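Local coordinates for protein cysteine desulfurase (Fervidobacterium islandicum, PDB 6A6E) that uses pyridoxal-5'-phosphate to remove sulfur from cysteine and, as a SufS-type desulfurase, probably supplies it for iron-sulfur cluster assembly, at residues Asn39-Leu44 with Thr396-Val401; Leu256-Tyr261 with Tyr281-Gly286. All coordinates share one frame; numbering follows the deposited sequence.

Overall arrangement
Interactions 1 and 2 lie on opposite sides of the chain's centre, their centres about 33 Å apart and their nearest atoms about 21 Å apart. Residues 39-44 come first along the chain, then both segments of interaction 2, 256-261 and 281-286, and last 396-401, so interaction 1 joins parts 352 residues apart while interaction 2 joins near neighbours. Interaction 1 ties the loop after strand 32-36 to strand 396-400 of the six-stranded sheet; interaction 2 packs the loop after helix 250-253 against the loop before helix 290-306. Both also touch the second subunit, and each lies near a bound pyridoxal-5'-phosphate, which suits a fold-type I enzyme whose active sites form at a dimer interface.

Interaction 1. Residues Asn39-Leu44 with Thr396-Val401; sequences NAASTL and TVRASV
N39 and A40 each give one hydrogen bond to S400 at the end of strand 396-400. In the first, N39 ND2 donates to S400 O at 2.8 Å; the acceptor lies close to the plane of the amide, while the donor is tilted 35° from the carbonyl plane. In the second, the backbone N of A40 donates to S400 OG at 2.9 Å in a nearly straight bond. S400 OG is held between its own backbone N and carbonyl carbon (chi1 56°), which turns it toward the loop, and serine is short enough to meet the backbone directly. The amide of N39 is used at both ends: ND2 also bonds Y36 O, and OD1 accepts from Y404 OH. A leucine here would probably deprive S400 O and Y36 O of the ND2 donor and the Y404 hydroxyl of its acceptor OD1, and so weaken the hold of the loop on the strand.

A40 CB sits over the centre of one face of the R398 guanidinium, 3.4 Å above its plane; a methyl is small enough for so close a fit. R398 reaches it through an extended chain that bends only at chi3 (61°). Its NH1 is fixed by N187 O, while NH2 bonds a citrate, probably from the crystallisation liquor, whose place is consistent with R398 holding the substrate carboxylate, as the arginine of relatives does. A40 O accepts from Q213, and A41 O from N63 of the second subunit.

The loop leads from strand 32-36 to helix 47-59; strand 396-400 runs between strands 345-350 and 368-373, with V397 packed on helix 355-366.

Interaction 2. Residues Leu256-Tyr261 with Tyr281-Gly286; sequences LEPFLY and YRFEAG
The ring of F283 turns its edge to the chain at L256-P258. F283 CG lies anti to the carbonyl carbon, beside the backbone N (chi1 -59°), which carries the end of the ring nearer to that chain than its first bond, directed across, would suggest. F283 CZ comes 3.5 Å from L256 O, which lies in the ring plane, and F283 CE1 is 3.7 Å from P258 CA; the carbonyl oxygen probably meets the slightly positive C-H hydrogens of the rim. One face of the ring is filled from within its own segment, by R282 CG lying 3.8 Å above the centre. That methylene also meets P258: the two side chains cross obliquely, with P258 CG 4.0 Å from R282 CG. Arginine suits the place because its aliphatic stem lines the apolar patch while NE goes on to bond N277 O.

Further along, the methyl of A285 comes up beside the CB methylene of L260, 3.8 Å from CB to CB. These loops belong to the pyridoxal-phosphate-binding fold of class V aminotransferases, in which G286, whose positive phi favours glycine, touches a bound cofactor, probably that of the partner subunit as in relatives. Between the segments, water 1 is hydrogen-bonded to L260 O at 2.6 Å and to R282 O at 2.9 Å, bridging two carbonyls.

Y261 points away from the second segment, its OH donating to E257 OE2 at 2.6 Å, in the ring plane and on the anti lone pair. E257 OE1 meanwhile forms a salt bridge with R142 of the second subunit.

Interaction 1. Residues Asn39-Leu44 with Thr396-Val401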
loop_
_atom_site.group_PDB
_atom_site.type_symbol
_atom_site.label_atom_id
_atom_site.label_comp_id
_atom_site.label_asym_id
_atom_site.label_seq_id
_atom_site.Cartn_x
_atom_site.Cartn_y
_atom_site.Cartn_z
ATOM N N ASN A 39 21.623 0.513 0.590
ATOM C CA ASN A 39 20.697 1.632 0.329
ATOM C C ASN A 39 19.826 1.462 -0.909
ATOM O O ASN A 39 18.734 2.011 -0.963
ATOM C CB ASN A 39 21.491 2.941 0.249
ATOM C CG ASN A 39 22.069 3.283 1.582
ATOM O OD1 ASN A 39 21.298 3.583 2.492
ATOM N ND2 ASN A 39 23.399 3.130 1.755
ATOM N N ALA A 40 20.342 0.707 -1.877
ATOM C CA ALA A 40 19.665 0.404 -3.090
ATOM C C ALA A 40 18.479 -0.560 -2.912
ATOM O O ALA A 40 17.594 -0.601 -3.723
ATOM C CB ALA A 40 20.665 -0.175 -4.016
ATOM N N ALA A 41 18.465 -1.307 -1.810
ATOM C CA ALA A 41 17.360 -2.134 -1.433
ATOM C C ALA A 41 16.318 -1.343 -0.616
ATOM O O ALA A 41 15.111 -1.541 -0.819
ATOM C CB ALA A 41 17.857 -3.334 -0.618
ATOM N N SER A 42 16.757 -0.605 0.394
ATOM C CA SER A 42 15.926 0.338 1.110
ATOM C C SER A 42 16.790 1.242 1.965
ATOM O O SER A 42 17.988 0.974 2.147
ATOM C CB SER A 42 14.862 -0.347 1.973
ATOM O OG SER A 42 13.773 0.558 2.235
ATOM N N THR A 43 16.228 2.352 2.430
ATOM C CA THR A 43 17.020 3.303 3.234
ATOM C C THR A 43 16.596 3.382 4.672
ATOM O O THR A 43 15.461 3.007 5.066
ATOM C CB THR A 43 16.986 4.703 2.616
ATOM O OG1 THR A 43 15.618 5.089 2.434
ATOM C CG2 THR A 43 17.703 4.745 1.252
ATOM N N LEU A 44 17.483 3.942 5.468
ATOM C CA LEU A 44 17.271 4.070 6.915
ATOM C C LEU A 44 16.389 5.294 7.154
ATOM O O LEU A 44 16.297 6.182 6.287
ATOM C CB LEU A 44 18.616 4.258 7.621
ATOM C CG LEU A 44 19.683 3.191 7.491
ATOM C CD1 LEU A 44 20.903 3.651 8.269
ATOM C CD2 LEU A 44 19.250 1.799 7.931
ATOM N N THR A 396 25.964 -11.324 -7.960
ATOM C CA THR A 396 27.014 -10.379 -7.571
ATOM C C THR A 396 26.794 -9.903 -6.168
ATOM O O THR A 396 25.752 -10.141 -5.588
ATOM C CB THR A 396 27.104 -9.102 -8.486
ATOM O OG1 THR A 396 26.190 -8.113 -8.008
ATOM C CG2 THR A 396 26.826 -9.422 -9.959
ATOM N N VAL A 397 27.796 -9.211 -5.657
ATOM C CA VAL A 397 27.727 -8.518 -4.427
ATOM C C VAL A 397 27.417 -7.058 -4.839
ATOM O O VAL A 397 27.845 -6.602 -5.911
ATOM C CB VAL A 397 29.073 -8.577 -3.664
ATOM C CG1 VAL A 397 28.994 -7.847 -2.340
ATOM C CG2 VAL A 397 29.491 -10.017 -3.390
ATOM N N ARG A 398 26.748 -6.323 -3.964
ATOM C CA ARG A 398 26.420 -4.906 -4.250
ATOM C C ARG A 398 26.495 -4.053 -2.993
ATOM O O ARG A 398 25.955 -4.395 -1.949
ATOM C CB ARG A 398 25.085 -4.776 -4.977
ATOM C CG ARG A 398 24.807 -3.337 -5.447
ATOM C CD ARG A 398 23.317 -3.115 -5.793
ATOM N NE ARG A 398 22.473 -3.335 -4.621
ATOM C CZ ARG A 398 21.169 -3.517 -4.664
ATOM N NH1 ARG A 398 20.559 -3.491 -5.834
ATOM N NH2 ARG A 398 20.476 -3.706 -3.524
ATOM N N ALA A 399 27.294 -2.981 -3.115
ATOM C CA ALA A 399 27.427 -1.927 -2.126
ATOM C C ALA A 399 26.845 -0.625 -2.714
ATOM O O ALA A 399 27.170 -0.228 -3.812
ATOM C CB ALA A 399 28.872 -1.718 -1.689
ATOM N N SER A 400 25.987 0.016 -1.935
ATOM C CA SER A 400 25.261 1.195 -2.395
ATOM C C SER A 400 25.271 2.272 -1.316
ATOM O O SER A 400 25.085 1.964 -0.127
ATOM C CB SER A 400 23.852 0.758 -2.811
ATOM O OG SER A 400 23.153 0.081 -1.756
ATOM N N VAL A 401 25.473 3.533 -1.730
ATOM C CA VAL A 401 25.660 4.644 -0.810
ATOM C C VAL A 401 24.470 5.605 -0.842
ATOM O O VAL A 401 23.765 5.705 -1.856
ATOM C CB VAL A 401 26.959 5.465 -1.098
ATOM C CG1 VAL A 401 28.179 4.639 -0.823
ATOM C CG2 VAL A 401 27.046 5.919 -2.561
#

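Interaction 2. Residues Leu256-Tyr261 with Tyr281-Gly286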
loop_
_atom_site.group_PDB
_atom_site.type_symbol
_atom_site.label_atom_id
_atom_site.label_comp_id
_atom_site.label_asym_id
_atom_site.label_seq_id
_atom_site.Cartn_x
_atom_site.Cartn_y
_atom_site.Cartn_z
ATOM N N LEU A 256 -7.086 7.759 -19.480
ATOM C CA LEU A 256 -6.700 6.407 -19.079
ATOM C C LEU A 256 -7.817 5.803 -18.296
ATOM O O LEU A 256 -8.337 6.491 -17.402
ATOM C CB LEU A 256 -5.488 6.433 -18.155
ATOM C CG LEU A 256 -4.060 6.321 -18.574
ATOM C CD1 LEU A 256 -3.237 6.094 -17.280
ATOM C CD2 LEU A 256 -3.837 5.202 -19.584
ATOM N N GLU A 257 -8.201 4.562 -18.610
ATOM C CA GLU A 257 -9.054 3.754 -17.733
ATOM C C GLU A 257 -8.375 3.534 -16.316
ATOM O O GLU A 257 -7.188 3.216 -16.241
ATOM C CB GLU A 257 -9.361 2.388 -18.369
ATOM C CG GLU A 257 -10.204 1.397 -17.513
ATOM C CD GLU A 257 -11.683 1.750 -17.388
ATOM O OE1 GLU A 257 -12.159 2.653 -18.081
ATOM O OE2 GLU A 257 -12.380 1.160 -16.546
ATOM N N PRO A 258 -9.134 3.698 -15.225
ATOM C CA PRO A 258 -8.509 3.466 -13.882
ATOM C C PRO A 258 -7.999 2.059 -13.820
ATOM O O PRO A 258 -8.600 1.143 -14.426
ATOM C CB PRO A 258 -9.656 3.672 -12.923
ATOM C CG PRO A 258 -10.568 4.691 -13.635
ATOM C CD PRO A 258 -10.458 4.339 -15.108
ATOM N N PHE A 259 -6.917 1.854 -13.080
ATOM C CA PHE A 259 -6.429 0.503 -12.812
ATOM C C PHE A 259 -7.365 -0.256 -11.793
ATOM O O PHE A 259 -7.934 -1.287 -12.093
ATOM C CB PHE A 259 -4.955 0.598 -12.284
ATOM C CG PHE A 259 -4.335 -0.687 -11.998
ATOM C CD1 PHE A 259 -4.691 -1.810 -12.712
ATOM C CD2 PHE A 259 -3.453 -0.817 -10.931
ATOM C CE1 PHE A 259 -4.127 -3.038 -12.449
ATOM C CE2 PHE A 259 -2.854 -2.046 -10.681
ATOM C CZ PHE A 259 -3.187 -3.130 -11.438
ATOM N N LEU A 260 -7.458 0.271 -10.592
ATOM C CA LEU A 260 -8.278 -0.211 -9.532
ATOM C C LEU A 260 -9.568 0.606 -9.388
ATOM O O LEU A 260 -9.586 1.840 -9.644
ATOM C CB LEU A 260 -7.530 -0.116 -8.205
ATOM C CG LEU A 260 -6.129 -0.731 -8.116
ATOM C CD1 LEU A 260 -5.516 -0.619 -6.710
ATOM C CD2 LEU A 260 -6.193 -2.142 -8.598
ATOM N N TYR A 261 -10.609 -0.077 -8.871
ATOM C CA TYR A 261 -11.909 0.519 -8.640
ATOM C C TYR A 261 -12.393 0.361 -7.240
ATOM O O TYR A 261 -12.033 -0.585 -6.577
ATOM C CB TYR A 261 -12.906 -0.203 -9.537
ATOM C CG TYR A 261 -12.505 -0.299 -10.986
ATOM C CD1 TYR A 261 -12.722 0.751 -11.852
ATOM C CD2 TYR A 261 -11.959 -1.490 -11.498
ATOM C CE1 TYR A 261 -12.365 0.642 -13.206
ATOM C CE2 TYR A 261 -11.602 -1.604 -12.834
ATOM C CZ TYR A 261 -11.837 -0.573 -13.684
ATOM O OH TYR A 261 -11.448 -0.737 -15.023
ATOM N N TYR A 281 -8.006 11.937 -8.147
ATOM C CA TYR A 281 -8.811 11.040 -7.306
ATOM C C TYR A 281 -9.344 9.863 -8.088
ATOM O O TYR A 281 -9.572 8.761 -7.539
ATOM C CB TYR A 281 -9.974 11.824 -6.672
ATOM C CG TYR A 281 -9.578 13.131 -6.004
ATOM C CD1 TYR A 281 -8.654 13.159 -4.935
ATOM C CD2 TYR A 281 -10.100 14.344 -6.443
ATOM C CE1 TYR A 281 -8.275 14.350 -4.372
ATOM C CE2 TYR A 281 -9.727 15.544 -5.852
ATOM C CZ TYR A 281 -8.832 15.526 -4.820
ATOM O OH TYR A 281 -8.496 16.719 -4.261
ATOM N N ARG A 282 -9.548 10.080 -9.382
ATOM C CA ARG A 282 -9.837 8.990 -10.308
ATOM C C ARG A 282 -8.972 7.738 -10.186
ATOM O O ARG A 282 -9.447 6.608 -10.498
ATOM C CB ARG A 282 -9.732 9.523 -11.740
ATOM C CG ARG A 282 -9.970 8.510 -12.820
ATOM C CD ARG A 282 -9.878 9.174 -14.213
ATOM N NE ARG A 282 -10.910 10.168 -14.249
ATOM C CZ ARG A 282 -11.067 11.090 -15.187
ATOM N NH1 ARG A 282 -10.239 11.180 -16.242
ATOM N NH2 ARG A 282 -12.075 11.939 -15.032
ATOM N N PHE A 283 -7.704 7.921 -9.808
ATOM C CA PHE A 283 -6.748 6.836 -9.781
ATOM C C PHE A 283 -6.336 6.402 -8.375
ATOM O O PHE A 283 -5.379 5.638 -8.237
ATOM C CB PHE A 283 -5.514 7.184 -10.615
ATOM C CG PHE A 283 -5.850 7.470 -12.049
ATOM C CD1 PHE A 283 -6.284 6.463 -12.847
ATOM C CD2 PHE A 283 -5.844 8.753 -12.543
ATOM C CE1 PHE A 283 -6.638 6.682 -14.144
ATOM C CE2 PHE A 283 -6.200 9.003 -13.865
ATOM C CZ PHE A 283 -6.608 7.957 -14.673
ATOM N N GLU A 284 -7.095 6.858 -7.380
ATOM C CA GLU A 284 -6.988 6.422 -5.969
ATOM C C GLU A 284 -8.243 5.715 -5.448
ATOM O O GLU A 284 -9.184 6.346 -5.088
ATOM C CB GLU A 284 -6.611 7.619 -5.074
ATOM C CG GLU A 284 -5.181 8.105 -5.408
ATOM C CD GLU A 284 -4.650 9.321 -4.630
ATOM O OE1 GLU A 284 -5.292 9.787 -3.640
ATOM O OE2 GLU A 284 -3.515 9.751 -4.965
ATOM N N ALA A 285 -8.228 4.389 -5.488
ATOM C CA ALA A 285 -9.334 3.559 -5.097
ATOM C C ALA A 285 -9.241 3.151 -3.643
ATOM O O ALA A 285 -8.255 2.561 -3.230
ATOM C CB ALA A 285 -9.425 2.340 -6.015
ATOM N N GLY A 286 -10.264 3.501 -2.877
ATOM C CA GLY A 286 -10.342 3.187 -1.451
ATOM C C GLY A 286 -9.352 3.998 -0.597
ATOM O O GLY A 286 -8.723 4.945 -1.024
HETATM O O HOH W 1 -8.574 4.189 -9.202
HETATM O O HOH W 2 -6.501 3.197 -10.471
#